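Local structure of EvdO1 (Micromonospora carbonacea, 4XBZ) at residues 61-66 and 181-186; 73-78 and 113-118; 130-133 and 138-141. The protein probably acts as a metal-dependent oxygenase of the phytanoyl-CoA dioxygenase family, carrying out an oxidative cyclization in orthosomycin biosynthesis. All coordinates share one frame; numbering follows the deposited sequence.

Interactions 1 and 3 reach the large mixed sheet of a double-stranded beta-helix, through strands 179-184 and 139-147, while interaction 2 joins helix 66-86 to the bend between helices 111-114 and 116-121. Interaction 1 closes the longest loop of chain, and the other two are nested inside it, interaction 2 coming before interaction 3. Interactions 1 and 2 have centres about 14 Å apart and touch, Leu185 O probably accepting a hydrogen bond from Gln73 NE2 at 3.0 Å. Interaction 3 lies about 18 Å from interaction 1 and 23 Å from interaction 2, centre to centre. Consecutive helices 116-121 and 125-134 lead from interaction 2 to interaction 3, and Leu121 touches Ile183, tying helix 116-121 to the sheet.

Interaction 1 (61-66 and 181-186); sequences RGLLTP and AGIYLD
The backbones of 61-66 and 181-186 stay well apart, with Leu63 and Ile183 the nearest pair at 8.5 Å between their CA atoms, and side chains alone bridge the distance. Ile183 leans from its strand toward the loop and offers a separate branch to each of two successive leucines. Its CD1 meets Leu63 CD2 at 4.1 Å, while its CG2 meets Leu64 CD1 at 4.0 Å. The split follows from the isoleucine torsion: CG1 stands anti to the carbonyl carbon (chi1 -53°), which carries CD1 to one leucine, and CG2 is left anti to the backbone N, on course for the other. Both leucines cross Ile183 at about a right angle, each touching it with one methyl.

Strand 179-184 belongs to the large sheet of the double-stranded beta-helix, between strands 235-239 and 256-263, and Ile183 is on the face covered by helices. The loop 61-66 leads from strand 57-61 of the same sheet into helix 66-86, whose start is marked by Thr65 as N-cap, its OG1 taking a hydrogen bond from Glu68 N. Leu121 touches both Leu64 and Ile183, so helix 116-121 adds to this apolar cluster; Leu126 and Leu127 of helix 125-134 pack on Leu63 and Ile183 respectively. At the other end of the loop Arg61 makes salt bridges with Glu36 and Asp234, and Gly62, with positive phi, turns the chain before Leu63 points its side chain toward the strand.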
# COMPACT_ATOMS: atom_id res chain seq x y z
N ARG A 61 13.59 5.82 11.96
CA ARG A 61 14.77 5.96 12.83
C ARG A 61 15.23 4.62 13.39
O ARG A 61 14.42 3.76 13.70
CB ARG A 61 14.49 6.92 14.00
CG ARG A 61 14.06 8.32 13.61
CD ARG A 61 15.14 9.10 12.89
NE ARG A 61 14.71 10.48 12.65
CZ ARG A 61 15.37 11.37 11.92
NH1 ARG A 61 16.53 11.04 11.35
NH2 ARG A 61 14.87 12.60 11.76
N GLY A 62 16.55 4.46 13.53
CA GLY A 62 17.12 3.28 14.16
C GLY A 62 16.82 1.93 13.54
O GLY A 62 16.58 0.95 14.25
N LEU A 63 16.83 1.85 12.21
CA LEU A 63 16.61 0.58 11.52
C LEU A 63 17.68 -0.45 11.90
O LEU A 63 17.37 -1.60 12.18
CB LEU A 63 16.59 0.78 10.00
CG LEU A 63 16.51 -0.52 9.19
CD1 LEU A 63 15.18 -1.20 9.36
CD2 LEU A 63 16.82 -0.28 7.71
N LEU A 64 18.93 -0.01 11.93
CA LEU A 64 20.05 -0.93 12.14
C LEU A 64 20.57 -0.90 13.57
O LEU A 64 20.62 0.16 14.21
CB LEU A 64 21.19 -0.60 11.18
CG LEU A 64 20.88 -0.57 9.69
CD1 LEU A 64 22.11 -0.11 8.91
CD2 LEU A 64 20.44 -1.94 9.23
N THR A 65 20.97 -2.07 14.08
CA THR A 65 21.83 -2.11 15.27
C THR A 65 23.15 -1.40 14.97
O THR A 65 23.54 -1.26 13.81
CB THR A 65 22.14 -3.55 15.74
OG1 THR A 65 22.93 -4.22 14.75
CG2 THR A 65 20.87 -4.31 16.02
N PRO A 66 23.84 -0.92 16.02
CA PRO A 66 25.19 -0.35 15.87
C PRO A 66 26.17 -1.28 15.14
O PRO A 66 26.89 -0.82 14.25
CB PRO A 66 25.63 -0.11 17.32
CG PRO A 66 24.35 0.20 18.02
CD PRO A 66 23.31 -0.71 17.38
N ALA A 181 14.11 2.58 -0.81
CA ALA A 181 14.56 2.58 0.58
C ALA A 181 16.01 3.02 0.61
O ALA A 181 16.89 2.36 0.05
CB ALA A 181 14.40 1.23 1.21
N GLY A 182 16.26 4.16 1.26
CA GLY A 182 17.59 4.73 1.36
C GLY A 182 18.13 4.51 2.74
O GLY A 182 17.62 5.08 3.71
N ILE A 183 19.13 3.65 2.85
CA ILE A 183 19.75 3.36 4.14
C ILE A 183 21.06 4.15 4.29
O ILE A 183 21.98 4.04 3.48
CB ILE A 183 19.99 1.86 4.28
CG1 ILE A 183 18.67 1.14 4.01
CG2 ILE A 183 20.52 1.52 5.66
CD1 ILE A 183 18.74 -0.36 4.10
N TYR A 184 21.10 5.00 5.31
CA TYR A 184 22.16 5.99 5.43
C TYR A 184 23.37 5.48 6.22
O TYR A 184 23.25 5.06 7.38
CB TYR A 184 21.60 7.26 6.07
CG TYR A 184 20.84 8.09 5.09
CD1 TYR A 184 19.68 7.60 4.48
CD2 TYR A 184 21.27 9.36 4.73
CE1 TYR A 184 18.98 8.34 3.56
CE2 TYR A 184 20.56 10.12 3.82
CZ TYR A 184 19.42 9.60 3.24
OH TYR A 184 18.71 10.33 2.31
N LEU A 185 24.53 5.53 5.57
CA LEU A 185 25.77 5.10 6.18
C LEU A 185 26.46 6.30 6.83
O LEU A 185 27.22 6.16 7.79
CB LEU A 185 26.70 4.46 5.16
CG LEU A 185 26.14 3.34 4.30
CD1 LEU A 185 27.26 2.49 3.68
CD2 LEU A 185 25.17 2.47 5.08
N ASP A 186 26.20 7.48 6.29
CA ASP A 186 26.76 8.69 6.83
C ASP A 186 25.62 9.64 7.19
O ASP A 186 24.53 9.54 6.61
CB ASP A 186 27.72 9.32 5.83
CG ASP A 186 28.80 8.36 5.39
OD1 ASP A 186 29.41 7.70 6.27
OD2 ASP A 186 29.01 8.24 4.17

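Interaction 2 (73-78 and 113-118); sequences QEAGRA and DKARPI
Ala75, on helix 66-86, presses its methyl into the bend where helix 111-114 gives way to helix 116-121, among the helices that pack beside the large sheet of the double-stranded beta-helix. Ala115 is the pivot of that bend: it is the first residue to leave helical geometry after one helix and the N-cap of the next, and Ala75 and Ala115 bring their CA atoms to 6.4 Å.

Three side chains gather around the single CB of Ala75. Pro117 comes with CG at 4.1 Å from Ala75 CB, and its own CB is scarcely farther. The methyl of Ala115 comes at a slant to that of Ala75, CB to CB at 4.2 Å. Ile118 contributes its CG1, 4.2 Å from Ala75 CB; with chi1 at -63° this branch is anti to the carbonyl carbon and directed at helix 66-86, while CG2 lies anti to the backbone N. Ala75 is buried and carries the contact, its one CB meeting all three partners. Leu79, one turn on from Ala75, extends the apolar patch over Ala115 and Ile118.

Polar groups are kept to the margins. Lys114 reaches back to form a salt bridge with Asp91. On the exposed side of helix 66-86, Glu74 and Arg77 form a salt bridge within the helix. Arg77 sets out with CG anti to its backbone N and bends only at chi3, which turns the guanidinium back to Glu74, itself folded at chi2. The carboxylate lies at the edge of the guanidinium, and Arg77 NE donates almost straight (179°) to Glu74 OE1 at 3.1 Å, using the syn side of that oxygen from 28° out of the carboxylate plane.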
# COMPACT_ATOMS: atom_id res chain seq x y z
N GLN A 73 28.89 -0.02 6.90
CA GLN A 73 29.79 1.10 6.65
C GLN A 73 31.12 0.64 6.06
O GLN A 73 31.66 1.30 5.19
CB GLN A 73 30.05 1.90 7.93
CG GLN A 73 28.97 2.92 8.25
CD GLN A 73 29.00 3.39 9.70
OE1 GLN A 73 29.46 2.66 10.59
NE2 GLN A 73 28.51 4.60 9.94
N GLU A 74 31.64 -0.49 6.55
CA GLU A 74 32.96 -0.97 6.13
C GLU A 74 32.86 -1.63 4.77
O GLU A 74 33.81 -1.56 3.97
CB GLU A 74 33.54 -1.95 7.16
CG GLU A 74 34.77 -2.75 6.69
CD GLU A 74 35.96 -1.88 6.24
OE1 GLU A 74 36.17 -0.77 6.79
OE2 GLU A 74 36.70 -2.31 5.32
N ALA A 75 31.72 -2.25 4.49
CA ALA A 75 31.48 -2.81 3.16
C ALA A 75 31.36 -1.68 2.14
O ALA A 75 31.83 -1.79 1.01
CB ALA A 75 30.23 -3.70 3.17
N GLY A 76 30.75 -0.57 2.55
CA GLY A 76 30.67 0.60 1.71
C GLY A 76 32.03 1.18 1.38
O GLY A 76 32.32 1.49 0.23
N ARG A 77 32.88 1.32 2.40
CA ARG A 77 34.22 1.85 2.18
C ARG A 77 34.98 0.95 1.20
O ARG A 77 35.60 1.42 0.25
CB ARG A 77 34.98 1.96 3.50
CG ARG A 77 36.37 2.58 3.33
CD ARG A 77 37.32 2.18 4.44
NE ARG A 77 37.50 0.73 4.49
CZ ARG A 77 38.21 0.03 3.60
NH1 ARG A 77 38.79 0.64 2.57
NH2 ARG A 77 38.31 -1.28 3.74
N ALA A 78 34.89 -0.36 1.44
CA ALA A 78 35.53 -1.35 0.60
C ALA A 78 35.12 -1.20 -0.87
O ALA A 78 35.95 -1.30 -1.76
CB ALA A 78 35.21 -2.74 1.10
N ASP A 113 25.18 -8.04 -4.67
CA ASP A 113 26.00 -9.12 -5.21
C ASP A 113 27.47 -8.95 -4.78
O ASP A 113 28.20 -9.93 -4.61
CB ASP A 113 25.88 -9.16 -6.73
CG ASP A 113 26.57 -10.36 -7.35
OD1 ASP A 113 26.43 -11.48 -6.83
OD2 ASP A 113 27.25 -10.17 -8.39
N LYS A 114 27.89 -7.70 -4.59
CA LYS A 114 29.32 -7.41 -4.44
C LYS A 114 29.82 -7.55 -3.01
O LYS A 114 31.00 -7.73 -2.78
CB LYS A 114 29.64 -6.01 -4.98
CG LYS A 114 29.52 -5.90 -6.50
CD LYS A 114 29.69 -4.47 -7.00
CE LYS A 114 29.67 -4.42 -8.53
NZ LYS A 114 28.45 -5.06 -9.14
N ALA A 115 28.91 -7.50 -2.05
CA ALA A 115 29.33 -7.44 -0.65
C ALA A 115 28.35 -8.17 0.25
O ALA A 115 27.20 -7.76 0.38
CB ALA A 115 29.49 -6.00 -0.22
N ARG A 116 28.83 -9.22 0.91
CA ARG A 116 28.00 -10.08 1.73
C ARG A 116 27.23 -9.33 2.85
O ARG A 116 26.07 -9.66 3.12
CB ARG A 116 28.85 -11.21 2.32
CG ARG A 116 28.04 -12.32 2.99
CD ARG A 116 28.90 -13.47 3.53
NE ARG A 116 28.14 -14.25 4.51
CZ ARG A 116 27.36 -15.28 4.20
NH1 ARG A 116 27.25 -15.65 2.93
NH2 ARG A 116 26.69 -15.94 5.14
N PRO A 117 27.87 -8.33 3.50
CA PRO A 117 27.06 -7.65 4.52
C PRO A 117 25.85 -6.91 3.94
O PRO A 117 24.85 -6.71 4.63
CB PRO A 117 28.04 -6.67 5.15
CG PRO A 117 29.37 -7.29 4.92
CD PRO A 117 29.28 -7.91 3.56
N ILE A 118 25.95 -6.50 2.68
CA ILE A 118 24.86 -5.76 2.04
C ILE A 118 23.73 -6.70 1.54
O ILE A 118 22.55 -6.36 1.64
CB ILE A 118 25.42 -4.88 0.91
CG1 ILE A 118 26.39 -3.84 1.50
CG2 ILE A 118 24.30 -4.19 0.15
CD1 ILE A 118 26.93 -2.84 0.48

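Interaction 3 (130-133 and 138-141); sequences IMEQ and NLIP
A helix-to-strand connection, in which a short loop leads from helix 125-134 to strand 139-147 of the large sheet, is closed here by the first residue of the strand packing back on the helix. Leu139 carries the contact. Its CD2 reaches the helix backbone at Glu132 CA, 3.7 Å away, and also lies 3.8 Å from Glu132 CB, so this one methyl sits against the root of the glutamate. Leu139 CD1 meets Met131 CB at 4.3 Å. Leu139 holds CG between the backbone N and the carbonyl carbon (chi1 74°), and the two methyls spread from there over adjacent helix residues. The side chain of Glu132 crosses that of Leu139 at about a right angle, offering its aliphatic CB and CG; its carboxylate oxygen OE1 makes a weak hydrogen bond with Thr50 OG1 of the second subunit. The rest of Met131 runs away from Leu139 toward the sheet. There Tyr261 of the adjacent strand 256-263 touches both Met131 and Leu139, and Leu237 of strand 235-239 packs on Met131, so the end of helix 125-134 lies against the sheet over strands 139-147, 256-263 and 235-239.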
# COMPACT_ATOMS: atom_id res chain seq x y z
N ILE A 130 8.21 -3.80 6.79
CA ILE A 130 7.69 -2.48 6.46
C ILE A 130 7.30 -2.43 5.00
O ILE A 130 6.19 -2.00 4.66
CB ILE A 130 8.70 -1.36 6.73
CG1 ILE A 130 8.94 -1.19 8.23
CG2 ILE A 130 8.20 -0.06 6.11
CD1 ILE A 130 10.17 -0.36 8.55
N MET A 131 8.23 -2.86 4.13
CA MET A 131 7.97 -2.94 2.69
C MET A 131 6.73 -3.76 2.38
O MET A 131 5.93 -3.38 1.53
CB MET A 131 9.18 -3.54 1.95
CG MET A 131 10.36 -2.57 1.78
SD MET A 131 9.94 -1.06 0.86
CE MET A 131 9.51 0.04 2.19
N GLU A 132 6.57 -4.88 3.07
CA GLU A 132 5.39 -5.71 2.85
C GLU A 132 4.10 -4.98 3.17
O GLU A 132 3.11 -5.19 2.49
CB GLU A 132 5.45 -7.00 3.66
CG GLU A 132 4.61 -8.08 3.02
CD GLU A 132 3.84 -8.91 4.02
OE1 GLU A 132 3.57 -8.40 5.13
OE2 GLU A 132 3.51 -10.08 3.68
N GLN A 133 4.10 -4.13 4.20
CA GLN A 133 2.91 -3.35 4.52
C GLN A 133 2.68 -2.26 3.47
O GLN A 133 1.54 -1.90 3.17
CB GLN A 133 3.00 -2.73 5.92
CG GLN A 133 2.56 -3.66 7.04
CD GLN A 133 1.17 -4.28 6.81
OE1 GLN A 133 0.14 -3.58 6.89
NE2 GLN A 133 1.12 -5.59 6.54
N ASN A 138 3.43 -9.23 -2.39
CA ASN A 138 4.15 -9.73 -3.57
C ASN A 138 5.35 -8.87 -3.93
O ASN A 138 5.75 -8.81 -5.10
CB ASN A 138 3.23 -9.82 -4.80
CG ASN A 138 1.89 -10.47 -4.49
OD1 ASN A 138 1.83 -11.49 -3.82
ND2 ASN A 138 0.82 -9.87 -4.99
N LEU A 139 5.89 -8.17 -2.94
CA LEU A 139 7.04 -7.30 -3.17
C LEU A 139 8.23 -8.06 -3.78
O LEU A 139 8.51 -9.20 -3.43
CB LEU A 139 7.49 -6.63 -1.86
CG LEU A 139 8.22 -7.52 -0.86
CD1 LEU A 139 9.66 -6.99 -0.65
CD2 LEU A 139 7.47 -7.56 0.44
N ILE A 140 8.90 -7.42 -4.72
CA ILE A 140 10.20 -7.93 -5.15
C ILE A 140 11.22 -6.80 -5.11
O ILE A 140 10.86 -5.63 -5.30
CB ILE A 140 10.14 -8.56 -6.55
CG1 ILE A 140 9.66 -7.55 -7.59
CG2 ILE A 140 9.26 -9.80 -6.55
CD1 ILE A 140 10.26 -7.78 -8.98
N PRO A 141 12.49 -7.13 -4.84
CA PRO A 141 13.58 -6.15 -4.92
C PRO A 141 14.02 -5.89 -6.37
O PRO A 141 14.18 -6.85 -7.13
CB PRO A 141 14.69 -6.81 -4.11
CG PRO A 141 14.45 -8.31 -4.33
CD PRO A 141 12.94 -8.44 -4.35